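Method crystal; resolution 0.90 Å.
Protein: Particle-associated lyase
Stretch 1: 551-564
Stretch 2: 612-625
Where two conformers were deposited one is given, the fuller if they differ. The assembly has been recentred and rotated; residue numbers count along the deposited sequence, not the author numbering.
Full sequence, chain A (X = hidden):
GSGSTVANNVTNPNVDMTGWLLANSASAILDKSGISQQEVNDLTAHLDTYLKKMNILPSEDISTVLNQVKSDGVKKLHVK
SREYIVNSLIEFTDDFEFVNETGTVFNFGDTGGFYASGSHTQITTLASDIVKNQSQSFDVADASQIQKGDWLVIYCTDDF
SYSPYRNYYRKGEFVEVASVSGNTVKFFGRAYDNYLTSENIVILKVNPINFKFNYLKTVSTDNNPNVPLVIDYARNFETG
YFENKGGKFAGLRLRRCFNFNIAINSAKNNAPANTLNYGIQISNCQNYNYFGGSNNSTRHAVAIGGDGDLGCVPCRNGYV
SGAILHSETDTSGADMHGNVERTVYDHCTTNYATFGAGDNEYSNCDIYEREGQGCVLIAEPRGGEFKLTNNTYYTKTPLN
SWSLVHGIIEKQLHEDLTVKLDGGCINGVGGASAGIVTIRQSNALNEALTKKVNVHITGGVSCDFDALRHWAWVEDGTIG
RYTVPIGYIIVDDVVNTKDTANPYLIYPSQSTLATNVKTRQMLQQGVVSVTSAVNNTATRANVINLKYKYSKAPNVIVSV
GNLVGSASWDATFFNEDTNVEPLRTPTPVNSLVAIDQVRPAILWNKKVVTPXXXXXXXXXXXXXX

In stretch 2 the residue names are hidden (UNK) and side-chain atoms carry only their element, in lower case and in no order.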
# COMPACT_ATOMS: atom_id res chain seq x y z
N SER A 551 -23.22 16.73 17.33
CA SER A 551 -24.14 15.94 18.13
C SER A 551 -24.72 16.72 19.30
O SER A 551 -25.74 16.33 19.86
CB SER A 551 -23.49 14.68 18.68
OG SER A 551 -22.42 15.05 19.55
N LYS A 552 -24.03 17.79 19.71
CA LYS A 552 -24.37 18.56 20.89
C LYS A 552 -23.79 19.97 20.62
O LYS A 552 -23.00 20.19 19.72
CB LYS A 552 -23.85 17.96 22.15
CG LYS A 552 -22.34 17.88 22.12
CD LYS A 552 -22.17 17.25 23.48
CE LYS A 552 -20.78 17.01 23.71
NZ LYS A 552 -20.62 16.18 24.97
N ALA A 553 -24.20 20.95 21.44
CA ALA A 553 -23.70 22.30 21.25
C ALA A 553 -22.18 22.29 21.25
O ALA A 553 -21.56 21.78 22.21
CB ALA A 553 -24.25 23.20 22.35
N PRO A 554 -21.55 22.88 20.24
CA PRO A 554 -20.10 22.85 20.16
C PRO A 554 -19.45 23.90 21.07
O PRO A 554 -20.10 24.82 21.58
CB PRO A 554 -19.81 23.13 18.70
CG PRO A 554 -20.97 24.04 18.29
CD PRO A 554 -22.15 23.43 19.01
N ASN A 555 -18.15 23.80 21.20
CA ASN A 555 -17.36 24.93 21.70
C ASN A 555 -17.40 26.03 20.62
O ASN A 555 -17.37 25.72 19.43
CB ASN A 555 -15.92 24.51 21.93
CG ASN A 555 -15.76 23.32 22.82
OD1 ASN A 555 -16.48 23.15 23.81
ND2 ASN A 555 -14.81 22.48 22.51
N VAL A 556 -17.44 27.29 21.06
CA VAL A 556 -17.51 28.40 20.14
C VAL A 556 -16.54 29.49 20.61
O VAL A 556 -16.61 29.92 21.76
CB VAL A 556 -18.91 29.01 20.00
CG1 VAL A 556 -18.93 30.08 18.93
CG2 VAL A 556 -19.95 27.91 19.71
N ILE A 557 -15.71 29.99 19.71
CA ILE A 557 -14.85 31.15 19.89
C ILE A 557 -15.34 32.28 18.98
O ILE A 557 -15.51 31.98 17.80
CB ILE A 557 -13.40 30.80 19.56
CG1 ILE A 557 -12.86 29.68 20.41
CG2 ILE A 557 -12.54 32.05 19.70
CD1 ILE A 557 -12.85 29.91 21.87
N VAL A 558 -15.57 33.49 19.50
CA VAL A 558 -15.93 34.67 18.71
C VAL A 558 -14.88 35.76 18.94
O VAL A 558 -14.50 36.01 20.08
CB VAL A 558 -17.33 35.18 19.06
CG1 VAL A 558 -17.61 36.50 18.34
CG2 VAL A 558 -18.33 34.09 18.74
N SER A 559 -14.44 36.42 17.86
CA SER A 559 -13.52 37.54 17.89
C SER A 559 -14.02 38.67 16.99
O SER A 559 -14.85 38.42 16.11
CB SER A 559 -12.14 37.07 17.42
OG SER A 559 -11.07 37.97 17.63
N VAL A 560 -13.53 39.87 17.20
CA VAL A 560 -13.92 41.06 16.42
C VAL A 560 -12.68 41.64 15.76
O VAL A 560 -11.58 41.66 16.35
CB VAL A 560 -14.65 42.05 17.35
CG1 VAL A 560 -13.83 42.57 18.49
CG2 VAL A 560 -15.26 43.20 16.56
N GLY A 561 -12.83 42.15 14.54
CA GLY A 561 -11.70 42.71 13.87
C GLY A 561 -12.06 43.57 12.69
O GLY A 561 -13.20 43.66 12.24
N ASN A 562 -11.01 44.21 12.16
CA ASN A 562 -11.13 45.15 11.07
C ASN A 562 -11.37 44.44 9.74
O ASN A 562 -11.09 43.25 9.57
CB ASN A 562 -9.84 45.96 11.04
CG ASN A 562 -9.92 47.27 10.29
OD1 ASN A 562 -10.97 47.71 9.82
ND2 ASN A 562 -8.77 47.93 10.28
N LEU A 563 -11.90 45.21 8.79
CA LEU A 563 -12.08 44.79 7.42
C LEU A 563 -10.75 44.77 6.64
O LEU A 563 -9.92 45.68 6.84
CB LEU A 563 -13.00 45.78 6.67
CG LEU A 563 -14.40 45.97 7.24
CD1 LEU A 563 -15.09 47.07 6.46
CD2 LEU A 563 -15.19 44.68 7.26
N VAL A 564 -10.60 43.85 5.71
CA VAL A 564 -9.46 43.93 4.80
C VAL A 564 -9.53 45.25 4.07
O VAL A 564 -10.61 45.78 3.72
CB VAL A 564 -9.46 42.73 3.82
CG1 VAL A 564 -10.61 42.73 2.82
CG2 VAL A 564 -8.12 42.64 3.10
N UNK A 612 -20.77 51.78 12.51
CA UNK A 612 -19.49 51.27 12.06
C UNK A 612 -19.66 49.87 11.46
O UNK A 612 -20.39 49.07 12.03
c UNK A 612 -17.08 54.69 13.19
c UNK A 612 -18.01 52.44 13.81
c UNK A 612 -17.03 53.18 12.99
c UNK A 612 -18.47 51.14 13.21
n UNK A 612 -15.72 55.22 12.92
N UNK A 613 -18.93 49.60 10.37
CA UNK A 613 -18.93 48.29 9.73
C UNK A 613 -17.62 47.59 10.03
O UNK A 613 -16.52 48.18 9.89
c UNK A 613 -19.10 47.10 7.50
o UNK A 613 -20.38 49.09 7.96
c UNK A 613 -19.13 48.44 8.20
N UNK A 614 -17.70 46.32 10.47
CA UNK A 614 -16.52 45.58 10.90
C UNK A 614 -16.84 44.10 10.85
O UNK A 614 -17.98 43.71 10.60
c UNK A 614 -18.26 44.74 15.04
c UNK A 614 -17.25 44.83 14.08
c UNK A 614 -19.09 45.81 15.27
c UNK A 614 -17.11 45.98 13.35
c UNK A 614 -18.94 46.97 14.53
c UNK A 614 -16.02 46.07 12.26
c UNK A 614 -17.95 47.05 13.57
N UNK A 615 -15.84 43.28 11.11
CA UNK A 615 -16.01 41.82 11.07
C UNK A 615 -16.17 41.20 12.45
O UNK A 615 -15.48 41.57 13.42
o UNK A 615 -15.86 41.31 8.27
c UNK A 615 -14.80 41.18 10.41
c UNK A 615 -14.81 41.34 8.90
n UNK A 615 -13.59 41.47 8.35
N UNK A 616 -17.01 40.18 12.49
CA UNK A 616 -17.04 39.19 13.55
C UNK A 616 -16.56 37.86 12.96
O UNK A 616 -16.92 37.50 11.85
c UNK A 616 -20.29 40.19 15.37
c UNK A 616 -18.03 40.23 16.33
c UNK A 616 -18.42 39.04 14.19
c UNK A 616 -18.84 40.24 15.00
N UNK A 617 -15.76 37.16 13.74
CA UNK A 617 -15.20 35.87 13.36
C UNK A 617 -15.66 34.84 14.37
O UNK A 617 -15.85 35.14 15.56
c UNK A 617 -12.75 38.21 12.81
c UNK A 617 -12.21 39.12 11.92
o UNK A 617 -11.47 39.70 9.76
c UNK A 617 -12.96 36.61 11.05
c UNK A 617 -13.13 36.93 12.39
c UNK A 617 -13.68 35.92 13.34
c UNK A 617 -12.03 38.78 10.59
c UNK A 617 -12.44 37.53 10.15
N UNK A 618 -15.76 33.58 13.93
CA UNK A 618 -16.18 32.51 14.80
C UNK A 618 -15.47 31.22 14.41
O UNK A 618 -15.10 31.01 13.25
c UNK A 618 -18.79 30.83 11.52
c UNK A 618 -18.55 32.86 12.39
c UNK A 618 -19.02 29.73 10.68
c UNK A 618 -17.73 32.33 14.78
c UNK A 618 -18.19 29.37 13.35
c UNK A 618 -18.84 28.47 11.21
n UNK A 618 -18.89 32.19 11.25
c UNK A 618 -18.23 32.00 13.40
c UNK A 618 -18.41 28.31 12.52
c UNK A 618 -18.36 30.69 12.85
N UNK A 619 -15.36 30.34 15.41
CA UNK A 619 -14.88 28.99 15.22
C UNK A 619 -15.66 28.06 16.13
O UNK A 619 -15.89 28.40 17.29
o UNK A 619 -10.90 26.55 16.13
o UNK A 619 -10.58 28.37 14.87
c UNK A 619 -11.30 27.51 15.39
c UNK A 619 -13.38 28.90 15.56
c UNK A 619 -12.78 27.55 15.24
N UNK A 620 -16.06 26.91 15.61
CA UNK A 620 -16.75 25.90 16.38
C UNK A 620 -15.96 24.59 16.34
O UNK A 620 -15.26 24.30 15.37
o UNK A 620 -18.13 25.20 14.48
c UNK A 620 -18.14 25.65 15.82
N UNK A 621 -16.15 23.75 17.35
CA UNK A 621 -15.54 22.43 17.34
C UNK A 621 -15.87 21.69 18.62
O UNK A 621 -16.37 22.28 19.58
N UNK A 622 -15.55 20.38 18.64
CA UNK A 622 -15.63 19.58 19.87
C UNK A 622 -14.38 18.69 19.91
O UNK A 622 -14.07 18.04 18.91
c UNK A 622 -18.14 19.63 19.95
c UNK A 622 -19.48 18.91 19.85
c UNK A 622 -16.86 17.78 21.12
c UNK A 622 -16.92 18.73 19.93
N UNK A 623 -13.67 18.69 21.02
CA UNK A 623 -12.45 17.92 21.25
C UNK A 623 -12.45 17.34 22.66
O UNK A 623 -11.99 17.98 23.61
n UNK A 623 -7.59 16.79 17.84
n UNK A 623 -9.31 17.27 16.46
c UNK A 623 -11.17 18.76 21.08
c UNK A 623 -8.79 17.30 17.66
n UNK A 623 -9.44 17.85 18.66
c UNK A 623 -11.03 19.41 19.73
c UNK A 623 -10.77 18.48 18.58
N UNK A 624 -12.97 16.14 22.85
CA UNK A 624 -13.16 15.57 24.21
C UNK A 624 -12.23 14.42 24.54
O UNK A 624 -12.35 13.83 25.66
c UNK A 624 -15.64 16.13 24.21
o UNK A 624 -17.29 14.60 23.35
c UNK A 624 -17.06 15.64 24.03
c UNK A 624 -14.59 15.06 24.36
o UNK A 624 -17.96 16.37 24.47
N UNK A 625 -11.37 13.99 23.68
CA UNK A 625 -10.47 12.85 24.02
C UNK A 625 -9.12 13.14 23.39
O UNK A 625 -9.03 13.96 22.47
OXT UNK A 625 -8.14 12.48 23.85
c UNK A 625 -10.31 10.34 24.03
c UNK A 625 -11.06 11.55 23.50
c UNK A 625 -10.99 9.02 23.71
c UNK A 625 -11.18 11.55 22.02
O HOH W 1 -19.83 13.52 23.48
O HOH W 2 -14.71 19.63 23.62
O HOH W 3 -14.11 20.20 23.31
O HOH W 4 -9.70 41.38 11.15
O HOH W 5 -13.67 47.65 10.35
O HOH W 6 -12.69 41.83 5.56

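Position 612 carries four carbons in a row ending in a nitrogen, and the chain touches nothing on stretch 1: Lys612, a flexible amine suited to a place beyond the sheet. At 613 one carbon bears an oxygen and a carbon, the latter 4.1 Å from Leu563 CD1; this is Thr613, a branched residue at home in a strand. Position 614 has one carbon and a six-carbon ring without oxygen, one ring carbon 3.6 Å from Val560 CG2: Phe614, apolar like the valine it packs on.

Position 615 has two carbons, the second carrying an oxygen and a nitrogen, the nitrogen 3.3 Å from Asn562 O. It is Asn615, whose amide can donate, here in a weak hydrogen bond from ND2. Four carbons forked at the second, one tip 4.0 Å from Val560 CB, identify 616 as Leu616, an apolar chain among valines. At 617 a six-carbon ring bears an oxygen, with Gly561 N and Ser559 O at the ring edge: Tyr617. Because Gly561 has no side chain the ring has room; an ideal CB there would sit only 3.2 Å from Tyr617 CE2. A water links the hydroxyl to Asn562 O.

At 618 fused five- and six-membered rings hold one nitrogen, and CB is 4.4 Å from Val558 CG2: Trp618, apolar at its base, while the indole leads away. Position 619, three carbons ending in two oxygens, has its CB 4.4 Å from Ile557 CB; it is Glu619, whose carbon stem meets the isoleucine while its carboxylate leads away. Position 620 holds one carbon and one oxygen, the carbon 4.1 Å from Pro554 CG; it is Ser620, its OG hydrogen-bonded just outside the stretches. Position 621 has no side-chain atoms: Gly621, which pairs with Asn555 by backbone alone.

At 622 four carbons fork at the first, one arm two carbons long, its carbons 4.1 Å from Pro554 CB and 3.8 Å from Lys552 CG: Ile622, whose long arm spans both. Three carbons, a nitrogen and a carbon with two nitrogens make 623 Arg623; its charged side chain leads away, but its backbone N shares water with Asn555 ND2. At 624, three carbons end in two oxygens, one 2.7 Å from Lys552 NZ: Glu624, whose carboxylate answers the amine in a salt bridge. Position 625, four carbons forked at the first, one arm two carbons long, is Ile625, out of reach, with the terminal carboxylate.

The contact is an antiparallel ladder. Asn555, Ile557, Ser559 and Gly561 each exchange two backbone hydrogen bonds with their partners, from Ile557 N to Glu619 O at 2.9 Å, for example. Between these pairs, Val558 packs on Leu616 and Trp618, and Val560 on Leu616 and Phe614.

Stretch 2 612-625: KTFNLYWESGIREI
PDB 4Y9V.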